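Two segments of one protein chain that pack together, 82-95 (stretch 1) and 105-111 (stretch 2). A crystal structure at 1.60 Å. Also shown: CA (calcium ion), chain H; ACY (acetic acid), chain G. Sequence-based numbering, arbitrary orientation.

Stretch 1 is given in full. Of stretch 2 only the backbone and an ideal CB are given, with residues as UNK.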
# COMPACT_ATOMS: atom_id res chain seq x y z
N THR A 82 -2.34 -12.88 -8.05
CA THR A 82 -3.42 -13.78 -7.66
C THR A 82 -2.92 -15.17 -7.25
O THR A 82 -3.70 -15.94 -6.68
CB THR A 82 -4.47 -13.93 -8.76
OG1 THR A 82 -3.89 -14.47 -9.97
CG2 THR A 82 -5.18 -12.60 -9.05
N ASN A 83 -1.65 -15.49 -7.49
CA ASN A 83 -1.11 -16.81 -7.17
C ASN A 83 0.34 -16.58 -6.77
O ASN A 83 1.16 -16.19 -7.62
CB ASN A 83 -1.21 -17.75 -8.36
CG ASN A 83 -0.69 -19.15 -8.06
OD1 ASN A 83 -0.05 -19.41 -7.06
ND2 ASN A 83 -0.98 -20.08 -8.96
N ILE A 84 0.63 -16.77 -5.50
CA ILE A 84 1.98 -16.54 -4.96
C ILE A 84 3.01 -17.40 -5.69
O ILE A 84 4.19 -17.03 -5.75
CB ILE A 84 1.99 -16.80 -3.42
CG1 ILE A 84 3.18 -16.16 -2.73
CG2 ILE A 84 2.01 -18.27 -3.06
CD1 ILE A 84 3.12 -14.62 -2.75
N ASN A 85 2.59 -18.53 -6.25
CA ASN A 85 3.54 -19.36 -6.99
C ASN A 85 3.94 -18.76 -8.33
O ASN A 85 4.84 -19.30 -8.98
CB ASN A 85 2.95 -20.74 -7.17
CG ASN A 85 2.73 -21.44 -5.85
OD1 ASN A 85 3.61 -21.47 -5.00
ND2 ASN A 85 1.53 -21.96 -5.66
N ASN A 86 3.31 -17.65 -8.74
CA ASN A 86 3.73 -16.93 -9.94
C ASN A 86 4.82 -15.92 -9.63
O ASN A 86 5.30 -15.23 -10.55
CB ASN A 86 2.51 -16.25 -10.57
CG ASN A 86 1.69 -17.20 -11.41
OD1 ASN A 86 2.20 -18.24 -11.88
ND2 ASN A 86 0.44 -16.83 -11.69
N SER A 87 5.22 -15.81 -8.36
CA SER A 87 6.18 -14.76 -7.95
C SER A 87 7.48 -14.87 -8.71
O SER A 87 8.04 -13.84 -9.12
CB SER A 87 6.48 -14.84 -6.46
OG SER A 87 5.33 -14.52 -5.69
N SER A 88 7.99 -16.08 -8.91
CA SER A 88 9.29 -16.19 -9.57
C SER A 88 9.23 -15.73 -11.02
O SER A 88 10.13 -15.01 -11.49
CB SER A 88 9.80 -17.61 -9.49
OG SER A 88 10.20 -17.81 -8.14
N GLN A 89 8.18 -16.11 -11.74
CA GLN A 89 8.06 -15.67 -13.12
C GLN A 89 7.90 -14.16 -13.21
O GLN A 89 8.43 -13.53 -14.13
CB GLN A 89 6.89 -16.36 -13.81
CG GLN A 89 7.27 -17.79 -14.17
CD GLN A 89 6.04 -18.59 -14.54
OE1 GLN A 89 5.29 -19.08 -13.64
NE2 GLN A 89 5.79 -18.72 -15.83
N VAL A 90 7.16 -13.56 -12.26
CA VAL A 90 7.08 -12.10 -12.23
C VAL A 90 8.45 -11.51 -11.97
O VAL A 90 8.88 -10.59 -12.67
CB VAL A 90 6.07 -11.63 -11.16
CG1 VAL A 90 6.17 -10.11 -10.93
CG2 VAL A 90 4.62 -12.05 -11.60
N ASN A 91 9.14 -12.01 -10.93
CA ASN A 91 10.46 -11.50 -10.55
C ASN A 91 11.44 -11.57 -11.71
O ASN A 91 12.27 -10.67 -11.89
CB ASN A 91 11.02 -12.30 -9.36
CG ASN A 91 10.36 -11.93 -8.06
OD1 ASN A 91 9.85 -10.84 -7.93
ND2 ASN A 91 10.37 -12.85 -7.08
N ASP A 92 11.41 -12.68 -12.47
CA ASP A 92 12.39 -12.87 -13.54
C ASP A 92 12.31 -11.73 -14.56
O ASP A 92 13.34 -11.28 -15.08
CB ASP A 92 12.15 -14.22 -14.21
CG ASP A 92 13.39 -14.79 -14.85
OD1 ASP A 92 14.48 -14.12 -14.84
OD2 ASP A 92 13.23 -15.91 -15.36
N ILE A 93 11.09 -11.26 -14.85
CA ILE A 93 10.91 -10.17 -15.82
C ILE A 93 11.05 -8.79 -15.18
O ILE A 93 11.57 -7.85 -15.79
CB ILE A 93 9.53 -10.36 -16.48
CG1 ILE A 93 9.51 -11.67 -17.29
CG2 ILE A 93 9.13 -9.11 -17.35
CD1 ILE A 93 8.09 -12.12 -17.69
N TYR A 94 10.50 -8.64 -13.98
CA TYR A 94 10.66 -7.40 -13.24
C TYR A 94 12.13 -7.04 -13.08
O TYR A 94 12.51 -5.87 -13.21
CB TYR A 94 9.97 -7.60 -11.89
CG TYR A 94 9.96 -6.49 -10.88
CD1 TYR A 94 8.77 -5.80 -10.61
CD2 TYR A 94 11.08 -6.22 -10.09
CE1 TYR A 94 8.73 -4.82 -9.64
CE2 TYR A 94 11.05 -5.24 -9.12
CZ TYR A 94 9.86 -4.56 -8.90
OH TYR A 94 9.84 -3.58 -7.93
N ALA A 95 12.97 -8.04 -12.82
CA ALA A 95 14.40 -7.78 -12.69
C ALA A 95 14.99 -7.24 -13.98
O ALA A 95 15.84 -6.35 -13.94
CB ALA A 95 15.11 -9.09 -12.30
N UNK A 105 12.48 -0.49 -3.10
CA UNK A 105 11.84 -1.26 -2.02
C UNK A 105 10.53 -1.87 -2.55
O UNK A 105 9.98 -1.44 -3.55
CB UNK A 105 11.57 -0.38 -0.80
N UNK A 106 10.04 -2.92 -1.87
CA UNK A 106 8.95 -3.70 -2.49
C UNK A 106 8.19 -4.48 -1.44
O UNK A 106 8.75 -4.84 -0.41
CB UNK A 106 9.50 -4.66 -3.55
N UNK A 107 6.90 -4.67 -1.67
CA UNK A 107 6.13 -5.72 -1.00
C UNK A 107 5.40 -6.54 -2.05
O UNK A 107 4.95 -5.99 -3.05
CB UNK A 107 5.14 -5.13 0.01
N UNK A 108 5.18 -7.82 -1.75
CA UNK A 108 4.48 -8.75 -2.64
C UNK A 108 3.47 -9.48 -1.78
O UNK A 108 3.82 -10.03 -0.73
CB UNK A 108 5.44 -9.72 -3.33
N UNK A 109 2.21 -9.52 -2.23
CA UNK A 109 1.17 -10.24 -1.51
C UNK A 109 0.27 -10.96 -2.50
O UNK A 109 0.10 -10.52 -3.64
CB UNK A 109 0.35 -9.29 -0.63
N UNK A 110 -0.33 -12.08 -2.07
CA UNK A 110 -1.32 -12.76 -2.89
C UNK A 110 -2.71 -12.21 -2.61
O UNK A 110 -3.21 -12.31 -1.49
CB UNK A 110 -1.28 -14.27 -2.64
N UNK A 111 -3.33 -11.65 -3.62
CA UNK A 111 -4.71 -11.15 -3.53
C UNK A 111 -5.66 -12.20 -4.10
O UNK A 111 -5.26 -13.14 -4.80
CB UNK A 111 -4.87 -9.82 -4.27
CA CA H . 15.45 -12.31 -15.95
C ACY G . 8.61 -8.50 -1.30
O ACY G . 7.79 -9.15 -0.60
OXT ACY G . 8.52 -8.27 -2.55
CH3 ACY G . 9.81 -7.90 -0.59

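Helix 87-95 and strand 105-110 run at 150° to one another, with axes 11.4 Å apart at closest approach, so side chains must bridge most of the gap.

Position 105 points away, and its ideal CB has nothing of stretch 1 within 5.5 Å. Stretch 1 sets no preference; the residue is Ala105.

Position 106 (phi/psi -159/148) points toward the helix, its ideal CB 4.5 Å from Tyr94 OH. Within reach of a long side chain lie the Tyr94 ring face and the amide oxygen Asn91 OD1, while the acetic acid molecule offers a further oxygen, OXT. Lys, Arg or Gln could use some of these; several donors in one plane would use more. Arg106 is found. Its NH1 donates to Asn91 OD1 at 2.9 Å (134°), and NH2 reaches the same OD1 atom of Asn91 in a weak bond of 3.2 Å (125°). Arg106 CZ lies 5.0 Å from the Tyr94 ring centroid, 21° off the normal, a cation-pi contact over the face. Arg106 NE donates to ACY OXT at 2.8 Å.

Position 107 is out of reach of stretch 1, which leaves the choice open; it is Ser107.

Position 108 points toward stretch 1, its ideal CB 5.3 Å from Ser87 OG and 5.5 Å from Ile84 CD1. That mixed setting suits Val, Ile, Thr or Ser. Thr108 (chi1 -60°, m) places CG2 4.1 Å from Ser87 OG and 4.4 Å from Ile84 CD1. Its OG1 donates to ACY OXT at 2.7 Å and accepts from water 1 at 2.9 Å; that water's oxygen also donates to Asn91 OD1 at 3.0 Å, linking the stretches.

Position 109 points away, with no stretch 1 atom within 5.5 Å of its ideal CB. Val109 occupies it.

Position 110 points toward the turn preceding the helix, its ideal CB 4.2 Å from Ile84 CB. No acceptor within stretch 1 takes the Ile84 amide, so an acceptor such as Glu or Gln would suit, though an aliphatic chain could also pack here. Glu110 extends with chi1 and chi2 both t, and its OE1 accepts from Ile84 N at 2.8 Å and a nearly straight 169°.

Position 111 points sideways, its ideal CB 5.4 Å from Thr82 CA; a modest aliphatic or Thr would fit beside the Thr82 methyl. Val111 brings CG2 to 4.2 Å from Thr82 CG2, while its backbone O receives a CA-H...O contact from Thr82 CA (3.5 Å, 160°).

Stretch 2, residues 105-111: ARSTVEV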
# COMPACT_ATOMS: atom_id res chain seq x y z
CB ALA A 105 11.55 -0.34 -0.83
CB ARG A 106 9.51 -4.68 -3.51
CG ARG A 106 8.42 -5.19 -4.44
CD ARG A 106 9.09 -5.97 -5.55
NE ARG A 106 9.51 -7.26 -5.00
CZ ARG A 106 9.98 -8.26 -5.73
NH1 ARG A 106 10.12 -8.11 -7.05
NH2 ARG A 106 10.31 -9.39 -5.12
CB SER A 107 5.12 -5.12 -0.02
OG SER A 107 5.83 -4.40 1.01
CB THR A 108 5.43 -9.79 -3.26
OG1 THR A 108 6.43 -9.10 -4.03
CG2 THR A 108 4.61 -10.77 -4.19
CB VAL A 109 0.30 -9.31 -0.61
CG1 VAL A 109 1.17 -8.64 0.49
CG2 VAL A 109 -0.44 -8.24 -1.41
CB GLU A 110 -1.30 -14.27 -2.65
CG GLU A 110 -2.18 -15.01 -3.68
CD GLU A 110 -2.31 -16.48 -3.32
OE1 GLU A 110 -1.48 -17.31 -3.74
OE2 GLU A 110 -3.25 -16.81 -2.55
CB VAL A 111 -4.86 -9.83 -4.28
CG1 VAL A 111 -3.94 -8.77 -3.66
CG2 VAL A 111 -4.53 -9.99 -5.76
O HOH W 1 7.46 -10.90 -6.05
O HOH W 2 14.01 -12.85 -17.78
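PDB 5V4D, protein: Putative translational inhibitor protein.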